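Local coordinates for hypothetical protein yihE (Escherichia coli, PDB 1ZYL) that phosphorylates itself and other proteins on serine and threonine, probably protecting cells from stress linked to reactive oxygen species, at residues A[131-136]-A[224-229]; A[74-79]-A[195-200]. All coordinates share one frame; numbering follows the deposited sequence.

Both contacts bear on the segment leading into the catalytic loop of a kinase-like fold, which interaction 2 includes and interaction 1 reaches through Asp229, and both depend on one side-chain hydrogen bond. Interaction 1 is wholly buried: an imidazole on helix 119-136 meets an aspartate at the start of helix 228-231, close to the aspartate inferred to be the proton acceptor. Interaction 2 lies nearer the surface, where an amide at the end of helix 64-79 meets an arginine from strand 196-197. The elements interlock further where the two longer helices pack together. The core contact thus pairs imidazole with carboxylate, whereas the outer one pairs guanidinium with a neutral amide.

Interaction 1 (A[131-136]-A[224-229]); sequences RMHQTG and GPAVQD
His133, near the end of helix 119-136, packs its ring against Ala226 and gives Asp229 a His-carboxylate hydrogen bond in the kinase-like fold of this phosphotransferase family. Its CB leaves the helix toward the 224-229 turn, and with CG beside the backbone N and anti to the carbonyl carbon (chi1 -69°) the ring comes edge-first into that turn. ND1 lies 3.4 Å from Ala226 CB, a methyl contact, while its polar partner is the hydroxyl of Tyr252, whose ring meets the imidazole at a steep angle. Further round, CE1 sits 3.3 Å from Ala226 O, which lies in the plane of the imidazole. On the other flank CD2 comes no closer than 3.8 Å to Asp229 OD1. The tip, NE2, donates to Asp229 OD1 over 2.8 Å. This oxygen is approached on its anti side, and the ring and carboxylate planes are 54° apart. Cutting His133 back to an alanine is likely to leave Asp229 OD1 and the Tyr252 hydroxyl without this shared mate and to open a gap beside Ala226.

Asp229 probably acts in the second shell of the active site, its side chain about 7 Å from that of Asp201, the inferred proton acceptor. It grips the backbone just before that residue, much as the conserved aspartate of the F helix does in eukaryotic protein kinases. OD2 takes a weak hydrogen bond from Gly200 N, and OD1, besides that from His133 NE2, accepts one from the backbone N of His199.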
ATOM      1  N   ARG A 131     -14.373   9.967  -5.770  1.00 31.64           N
ATOM      2  CA  ARG A 131     -13.935  11.325  -6.017  1.00 33.08           C
ATOM      3  C   ARG A 131     -12.409  11.331  -6.083  1.00 32.54           C
ATOM      4  O   ARG A 131     -11.813  12.170  -6.764  1.00 34.14           O
ATOM      5  CB  ARG A 131     -14.416  12.267  -4.914  1.00 35.95           C
ATOM      6  CG  ARG A 131     -14.042  13.727  -5.182  1.00 40.97           C
ATOM      7  CD  ARG A 131     -14.434  14.662  -4.046  1.00 43.70           C
ATOM      8  NE  ARG A 131     -15.879  14.831  -3.931  1.00 47.34           N
ATOM      9  CZ  ARG A 131     -16.467  15.599  -3.020  1.00 49.80           C
ATOM     10  NH1 ARG A 131     -17.787  15.702  -2.986  1.00 52.02           N
ATOM     11  NH2 ARG A 131     -15.735  16.260  -2.135  1.00 51.91           N
ATOM     12  N   MET A 132     -11.783  10.380  -5.390  1.00 29.45           N
ATOM     13  CA  MET A 132     -10.328  10.285  -5.380  1.00 26.12           C
ATOM     14  C   MET A 132      -9.850   9.917  -6.763  1.00 25.83           C
ATOM     15  O   MET A 132      -9.005  10.600  -7.338  1.00 25.69           O
ATOM     16  CB  MET A 132      -9.843   9.227  -4.391  1.00 24.25           C
ATOM     17  CG  MET A 132      -8.369   9.378  -4.014  1.00 21.03           C
ATOM     18  SD  MET A 132      -7.607   7.862  -3.399  1.00 16.12           S
ATOM     19  CE  MET A 132      -8.212   7.828  -1.750  1.00 14.34           C
ATOM     20  N   HIS A 133     -10.398   8.831  -7.299  1.00 27.49           N
ATOM     21  CA  HIS A 133     -10.030   8.369  -8.635  1.00 28.55           C
ATOM     22  C   HIS A 133     -10.422   9.373  -9.702  1.00 29.19           C
ATOM     23  O   HIS A 133      -9.863   9.361 -10.803  1.00 27.62           O
ATOM     24  CB  HIS A 133     -10.672   7.018  -8.931  1.00 29.06           C
ATOM     25  CG  HIS A 133     -10.109   5.903  -8.114  1.00 27.82           C
ATOM     26  ND1 HIS A 133     -10.365   4.579  -8.384  1.00 28.24           N
ATOM     27  CD2 HIS A 133      -9.295   5.916  -7.033  1.00 28.40           C
ATOM     28  CE1 HIS A 133      -9.731   3.822  -7.506  1.00 29.99           C
ATOM     29  NE2 HIS A 133      -9.073   4.610  -6.676  1.00 30.05           N
ATOM     30  N   GLN A 134     -11.386  10.235  -9.369  1.00 28.98           N
ATOM     31  CA  GLN A 134     -11.829  11.275 -10.283  1.00 29.15           C
ATOM     32  C   GLN A 134     -10.638  12.206 -10.471  1.00 30.02           C
ATOM     33  O   GLN A 134     -10.322  12.611 -11.591  1.00 30.23           O
ATOM     34  CB  GLN A 134     -12.992  12.051  -9.681  1.00 30.57           C
ATOM     35  CG  GLN A 134     -13.633  13.042 -10.636  1.00 30.79           C
ATOM     36  CD  GLN A 134     -14.730  13.859  -9.979  1.00 29.88           C
ATOM     37  OE1 GLN A 134     -15.520  14.505 -10.658  1.00 30.10           O
ATOM     38  NE2 GLN A 134     -14.775  13.842  -8.654  1.00 29.60           N
ATOM     39  N   THR A 135      -9.980  12.532  -9.358  1.00 29.50           N
ATOM     40  CA  THR A 135      -8.793  13.389  -9.367  1.00 28.45           C
ATOM     41  C   THR A 135      -7.671  12.580  -9.981  1.00 28.55           C
ATOM     42  O   THR A 135      -7.085  12.952 -10.994  1.00 29.17           O
ATOM     43  CB  THR A 135      -8.337  13.761  -7.942  1.00 27.96           C
ATOM     44  OG1 THR A 135      -9.396  14.439  -7.252  1.00 31.55           O
ATOM     45  CG2 THR A 135      -7.122  14.656  -7.993  1.00 24.65           C
ATOM     46  N   GLY A 136      -7.393  11.451  -9.344  1.00 28.34           N
ATOM     47  CA  GLY A 136      -6.337  10.574  -9.799  1.00 28.27           C
ATOM     48  C   GLY A 136      -6.312  10.313 -11.287  1.00 28.22           C
ATOM     49  O   GLY A 136      -5.264   9.973 -11.829  1.00 28.35           O
ATOM     50  N   GLY A 224      -2.349   2.308 -11.419  1.00 21.10           N
ATOM     51  CA  GLY A 224      -2.925   0.988 -11.595  1.00 21.52           C
ATOM     52  C   GLY A 224      -4.408   1.031 -11.900  1.00 22.45           C
ATOM     53  O   GLY A 224      -4.953   2.089 -12.211  1.00 24.83           O
ATOM     54  N   PRO A 225      -5.092  -0.116 -11.823  1.00 21.77           N
ATOM     55  CA  PRO A 225      -6.529  -0.197 -12.094  1.00 20.58           C
ATOM     56  C   PRO A 225      -7.341   0.167 -10.859  1.00 21.20           C
ATOM     57  O   PRO A 225      -7.027  -0.265  -9.742  1.00 19.63           O
ATOM     58  CB  PRO A 225      -6.712  -1.649 -12.499  1.00 19.48           C
ATOM     59  CG  PRO A 225      -5.762  -2.334 -11.602  1.00 20.95           C
ATOM     60  CD  PRO A 225      -4.521  -1.459 -11.635  1.00 20.83           C
ATOM     61  N   ALA A 226      -8.390   0.958 -11.069  1.00 22.52           N
ATOM     62  CA  ALA A 226      -9.257   1.403  -9.989  1.00 20.75           C
ATOM     63  C   ALA A 226      -9.542   0.293  -8.982  1.00 21.09           C
ATOM     64  O   ALA A 226      -9.513   0.536  -7.774  1.00 22.84           O
ATOM     65  CB  ALA A 226     -10.552   1.953 -10.557  1.00 19.93           C
ATOM     66  N   VAL A 227      -9.805  -0.919  -9.467  1.00 19.56           N
ATOM     67  CA  VAL A 227     -10.082  -2.045  -8.573  1.00 20.03           C
ATOM     68  C   VAL A 227      -9.089  -2.207  -7.432  1.00 19.88           C
ATOM     69  O   VAL A 227      -9.463  -2.679  -6.354  1.00 19.61           O
ATOM     70  CB  VAL A 227     -10.116  -3.389  -9.306  1.00 19.23           C
ATOM     71  CG1 VAL A 227     -11.539  -3.813  -9.518  1.00 21.56           C
ATOM     72  CG2 VAL A 227      -9.386  -3.291 -10.617  1.00 21.46           C
ATOM     73  N   GLN A 228      -7.834  -1.825  -7.674  1.00 19.58           N
ATOM     74  CA  GLN A 228      -6.778  -1.946  -6.669  1.00 19.84           C
ATOM     75  C   GLN A 228      -7.171  -1.357  -5.327  1.00 21.85           C
ATOM     76  O   GLN A 228      -6.848  -1.920  -4.288  1.00 23.73           O
ATOM     77  CB  GLN A 228      -5.505  -1.251  -7.142  1.00 17.06           C
ATOM     78  CG  GLN A 228      -4.268  -2.119  -7.106  1.00 15.82           C
ATOM     79  CD  GLN A 228      -4.053  -2.801  -5.772  1.00 15.92           C
ATOM     80  OE1 GLN A 228      -3.613  -2.185  -4.800  1.00 12.91           O
ATOM     81  NE2 GLN A 228      -4.366  -4.089  -5.722  1.00 15.33           N
ATOM     82  N   ASP A 229      -7.859  -0.217  -5.354  1.00 22.66           N
ATOM     83  CA  ASP A 229      -8.278   0.462  -4.131  1.00 22.07           C
ATOM     84  C   ASP A 229      -9.645  -0.011  -3.658  1.00 21.76           C
ATOM     85  O   ASP A 229     -10.215   0.561  -2.725  1.00 20.95           O
ATOM     86  CB  ASP A 229      -8.322   1.978  -4.357  1.00 24.85           C
ATOM     87  CG  ASP A 229      -6.950   2.582  -4.592  1.00 26.47           C
ATOM     88  OD1 ASP A 229      -6.884   3.696  -5.149  1.00 25.06           O
ATOM     89  OD2 ASP A 229      -5.938   1.951  -4.212  1.00 30.80           O
TER

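Interaction 2 (A[74-79]-A[195-200]); sequences ALQLVN and VLRLHG
Gln76 runs out almost straight from its helix, with CG trans to the backbone N (chi1 169°) and the chain still extended beyond CG, and so carries its amide across to Arg197. The arginine arrives by a different route: its chain bends at chi2 and again at chi3 (72°), which turns the guanidinium toward the helix. The two side chains cross at about a right angle. Contact is confined to their ends, where Arg197 NH1 donates to Gln76 OE1 at a modelled separation of 2.5 Å, a value to be read loosely at this resolution.

The two partners use this bond differently. OE1 lies at the edge of the guanidinium, close to its plane, although the N-H points at it only obliquely. NH1, for its part, stands above the carbonyl plane of the amide, 40° out of it, and therefore is not aligned with a lone pair. The amide carbon Gln76 CD follows at 3.5 Å from NH1. Arg197 is also held by its other terminal nitrogen, since NH2 donates to the backbone O of Gln139. With two oxygens gripping two nitrogens, rotation of the guanidinium is probably restricted, and the Arg197 side chain also touches Phe141.

The contact joins the two lobes of the kinase-like fold, at a distance from the catalytic residues. Helix 64-79 occupies the place of the C helix of protein kinases, and its last turns rest on helix 119-136, where Gln76 touches Thr135 and Leu77 packs on Met132 and Thr135. Strand 196-197 lies antiparallel to 223-224 through backbone bonding of Leu196 with Gly224, while Arg197 is tied by its backbone to Gly136 at the end of helix 119-136.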
ATOM      1  N   ALA A  74      -1.437  14.251  -3.288  1.00 26.11           N
ATOM      2  CA  ALA A  74      -2.083  14.526  -2.009  1.00 29.05           C
ATOM      3  C   ALA A  74      -2.605  15.953  -1.949  1.00 31.55           C
ATOM      4  O   ALA A  74      -3.745  16.190  -1.558  1.00 32.24           O
ATOM      5  CB  ALA A  74      -1.110  14.296  -0.866  1.00 27.35           C
ATOM      6  N   LEU A  75      -1.766  16.903  -2.347  1.00 34.23           N
ATOM      7  CA  LEU A  75      -2.137  18.309  -2.319  1.00 35.95           C
ATOM      8  C   LEU A  75      -3.315  18.589  -3.241  1.00 37.16           C
ATOM      9  O   LEU A  75      -4.249  19.289  -2.858  1.00 38.11           O
ATOM     10  CB  LEU A  75      -0.948  19.178  -2.724  1.00 35.50           C
ATOM     11  CG  LEU A  75      -0.911  20.559  -2.069  1.00 37.54           C
ATOM     12  CD1 LEU A  75      -0.233  20.443  -0.702  1.00 35.68           C
ATOM     13  CD2 LEU A  75      -0.158  21.544  -2.963  1.00 36.59           C
ATOM     14  N   GLN A  76      -3.271  18.047  -4.456  1.00 38.34           N
ATOM     15  CA  GLN A  76      -4.354  18.238  -5.419  1.00 38.86           C
ATOM     16  C   GLN A  76      -5.631  17.586  -4.903  1.00 38.90           C
ATOM     17  O   GLN A  76      -6.716  18.163  -4.982  1.00 38.94           O
ATOM     18  CB  GLN A  76      -3.976  17.636  -6.776  1.00 40.34           C
ATOM     19  CG  GLN A  76      -5.134  17.555  -7.766  1.00 43.82           C
ATOM     20  CD  GLN A  76      -4.686  17.256  -9.189  1.00 46.05           C
ATOM     21  OE1 GLN A  76      -3.688  16.564  -9.413  1.00 48.32           O
ATOM     22  NE2 GLN A  76      -5.435  17.763 -10.160  1.00 45.76           N
ATOM     23  N   LEU A  77      -5.488  16.381  -4.370  1.00 37.82           N
ATOM     24  CA  LEU A  77      -6.615  15.636  -3.830  1.00 37.28           C
ATOM     25  C   LEU A  77      -7.350  16.468  -2.767  1.00 37.99           C
ATOM     26  O   LEU A  77      -8.580  16.424  -2.666  1.00 37.78           O
ATOM     27  CB  LEU A  77      -6.102  14.324  -3.228  1.00 35.52           C
ATOM     28  CG  LEU A  77      -6.873  13.031  -3.497  1.00 35.12           C
ATOM     29  CD1 LEU A  77      -7.243  12.943  -4.961  1.00 35.81           C
ATOM     30  CD2 LEU A  77      -6.017  11.830  -3.089  1.00 34.86           C
ATOM     31  N   VAL A  78      -6.594  17.221  -1.974  1.00 37.60           N
ATOM     32  CA  VAL A  78      -7.188  18.058  -0.939  1.00 38.19           C
ATOM     33  C   VAL A  78      -8.041  19.116  -1.631  1.00 38.78           C
ATOM     34  O   VAL A  78      -9.177  19.371  -1.230  1.00 39.61           O
ATOM     35  CB  VAL A  78      -6.101  18.765  -0.091  1.00 38.12           C
ATOM     36  CG1 VAL A  78      -6.734  19.531   1.045  1.00 35.96           C
ATOM     37  CG2 VAL A  78      -5.136  17.753   0.456  1.00 38.65           C
ATOM     38  N   ASN A  79      -7.482  19.721  -2.674  1.00 37.87           N
ATOM     39  CA  ASN A  79      -8.180  20.743  -3.449  1.00 39.37           C
ATOM     40  C   ASN A  79      -9.572  20.293  -3.900  1.00 38.24           C
ATOM     41  O   ASN A  79     -10.534  21.052  -3.803  1.00 36.06           O
ATOM     42  CB  ASN A  79      -7.366  21.121  -4.692  1.00 42.14           C
ATOM     43  CG  ASN A  79      -6.840  22.544  -4.643  1.00 44.39           C
ATOM     44  OD1 ASN A  79      -5.769  22.810  -4.083  1.00 44.41           O
ATOM     45  ND2 ASN A  79      -7.599  23.472  -5.224  1.00 43.91           N
ATOM     46  N   VAL A 195      -5.827   3.202 -16.456  1.00 28.12           N
ATOM     47  CA  VAL A 195      -4.827   3.407 -15.420  1.00 25.47           C
ATOM     48  C   VAL A 195      -4.964   4.809 -14.853  1.00 26.35           C
ATOM     49  O   VAL A 195      -5.247   5.759 -15.590  1.00 28.09           O
ATOM     50  CB  VAL A 195      -3.381   3.214 -15.974  1.00 23.69           C
ATOM     51  CG1 VAL A 195      -3.384   2.207 -17.102  1.00 20.90           C
ATOM     52  CG2 VAL A 195      -2.800   4.531 -16.436  1.00 23.39           C
ATOM     53  N   LEU A 196      -4.767   4.938 -13.545  1.00 23.89           N
ATOM     54  CA  LEU A 196      -4.859   6.235 -12.892  1.00 23.19           C
ATOM     55  C   LEU A 196      -4.083   6.210 -11.589  1.00 22.20           C
ATOM     56  O   LEU A 196      -3.662   5.153 -11.134  1.00 22.03           O
ATOM     57  CB  LEU A 196      -6.316   6.587 -12.594  1.00 21.68           C
ATOM     58  CG  LEU A 196      -6.970   5.567 -11.663  1.00 20.76           C
ATOM     59  CD1 LEU A 196      -8.202   6.154 -10.970  1.00 17.16           C
ATOM     60  CD2 LEU A 196      -7.304   4.330 -12.474  1.00 19.22           C
ATOM     61  N   ARG A 197      -3.900   7.384 -10.996  1.00 20.88           N
ATOM     62  CA  ARG A 197      -3.193   7.511  -9.734  1.00 20.93           C
ATOM     63  C   ARG A 197      -4.074   6.881  -8.670  1.00 21.29           C
ATOM     64  O   ARG A 197      -5.210   7.311  -8.489  1.00 20.78           O
ATOM     65  CB  ARG A 197      -2.952   8.987  -9.404  1.00 21.29           C
ATOM     66  CG  ARG A 197      -1.707   9.566 -10.038  1.00 21.26           C
ATOM     67  CD  ARG A 197      -1.977  10.897 -10.726  1.00 22.96           C
ATOM     68  NE  ARG A 197      -2.206  12.028  -9.835  1.00 23.81           N
ATOM     69  CZ  ARG A 197      -2.841  13.134 -10.210  1.00 25.91           C
ATOM     70  NH1 ARG A 197      -3.025  14.137  -9.369  1.00 25.70           N
ATOM     71  NH2 ARG A 197      -3.316  13.228 -11.438  1.00 29.90           N
ATOM     72  N   LEU A 198      -3.542   5.874  -7.973  1.00 20.92           N
ATOM     73  CA  LEU A 198      -4.276   5.154  -6.932  1.00 18.90           C
ATOM     74  C   LEU A 198      -3.716   5.399  -5.551  1.00 19.52           C
ATOM     75  O   LEU A 198      -2.600   5.888  -5.400  1.00 19.02           O
ATOM     76  CB  LEU A 198      -4.194   3.656  -7.172  1.00 16.53           C
ATOM     77  CG  LEU A 198      -4.668   3.140  -8.517  1.00 18.33           C
ATOM     78  CD1 LEU A 198      -4.171   1.716  -8.713  1.00 13.87           C
ATOM     79  CD2 LEU A 198      -6.192   3.243  -8.577  1.00 17.46           C
ATOM     80  N   HIS A 199      -4.502   5.045  -4.539  1.00 21.43           N
ATOM     81  CA  HIS A 199      -4.043   5.166  -3.167  1.00 23.01           C
ATOM     82  C   HIS A 199      -2.976   4.086  -3.049  1.00 22.93           C
ATOM     83  O   HIS A 199      -2.068   4.185  -2.235  1.00 25.34           O
ATOM     84  CB  HIS A 199      -5.164   4.872  -2.175  1.00 24.67           C
ATOM     85  CG  HIS A 199      -4.689   4.773  -0.760  1.00 26.59           C
ATOM     86  ND1 HIS A 199      -4.464   5.880   0.029  1.00 28.04           N
ATOM     87  CD2 HIS A 199      -4.328   3.701  -0.017  1.00 27.03           C
ATOM     88  CE1 HIS A 199      -3.982   5.492   1.197  1.00 27.88           C
ATOM     89  NE2 HIS A 199      -3.888   4.175   1.194  1.00 26.59           N
ATOM     90  N   GLY A 200      -3.123   3.043  -3.864  1.00 23.01           N
ATOM     91  CA  GLY A 200      -2.159   1.958  -3.907  1.00 22.98           C
ATOM     92  C   GLY A 200      -2.147   0.925  -2.804  1.00 24.31           C
ATOM     93  O   GLY A 200      -1.698  -0.192  -3.033  1.00 25.31           O
TER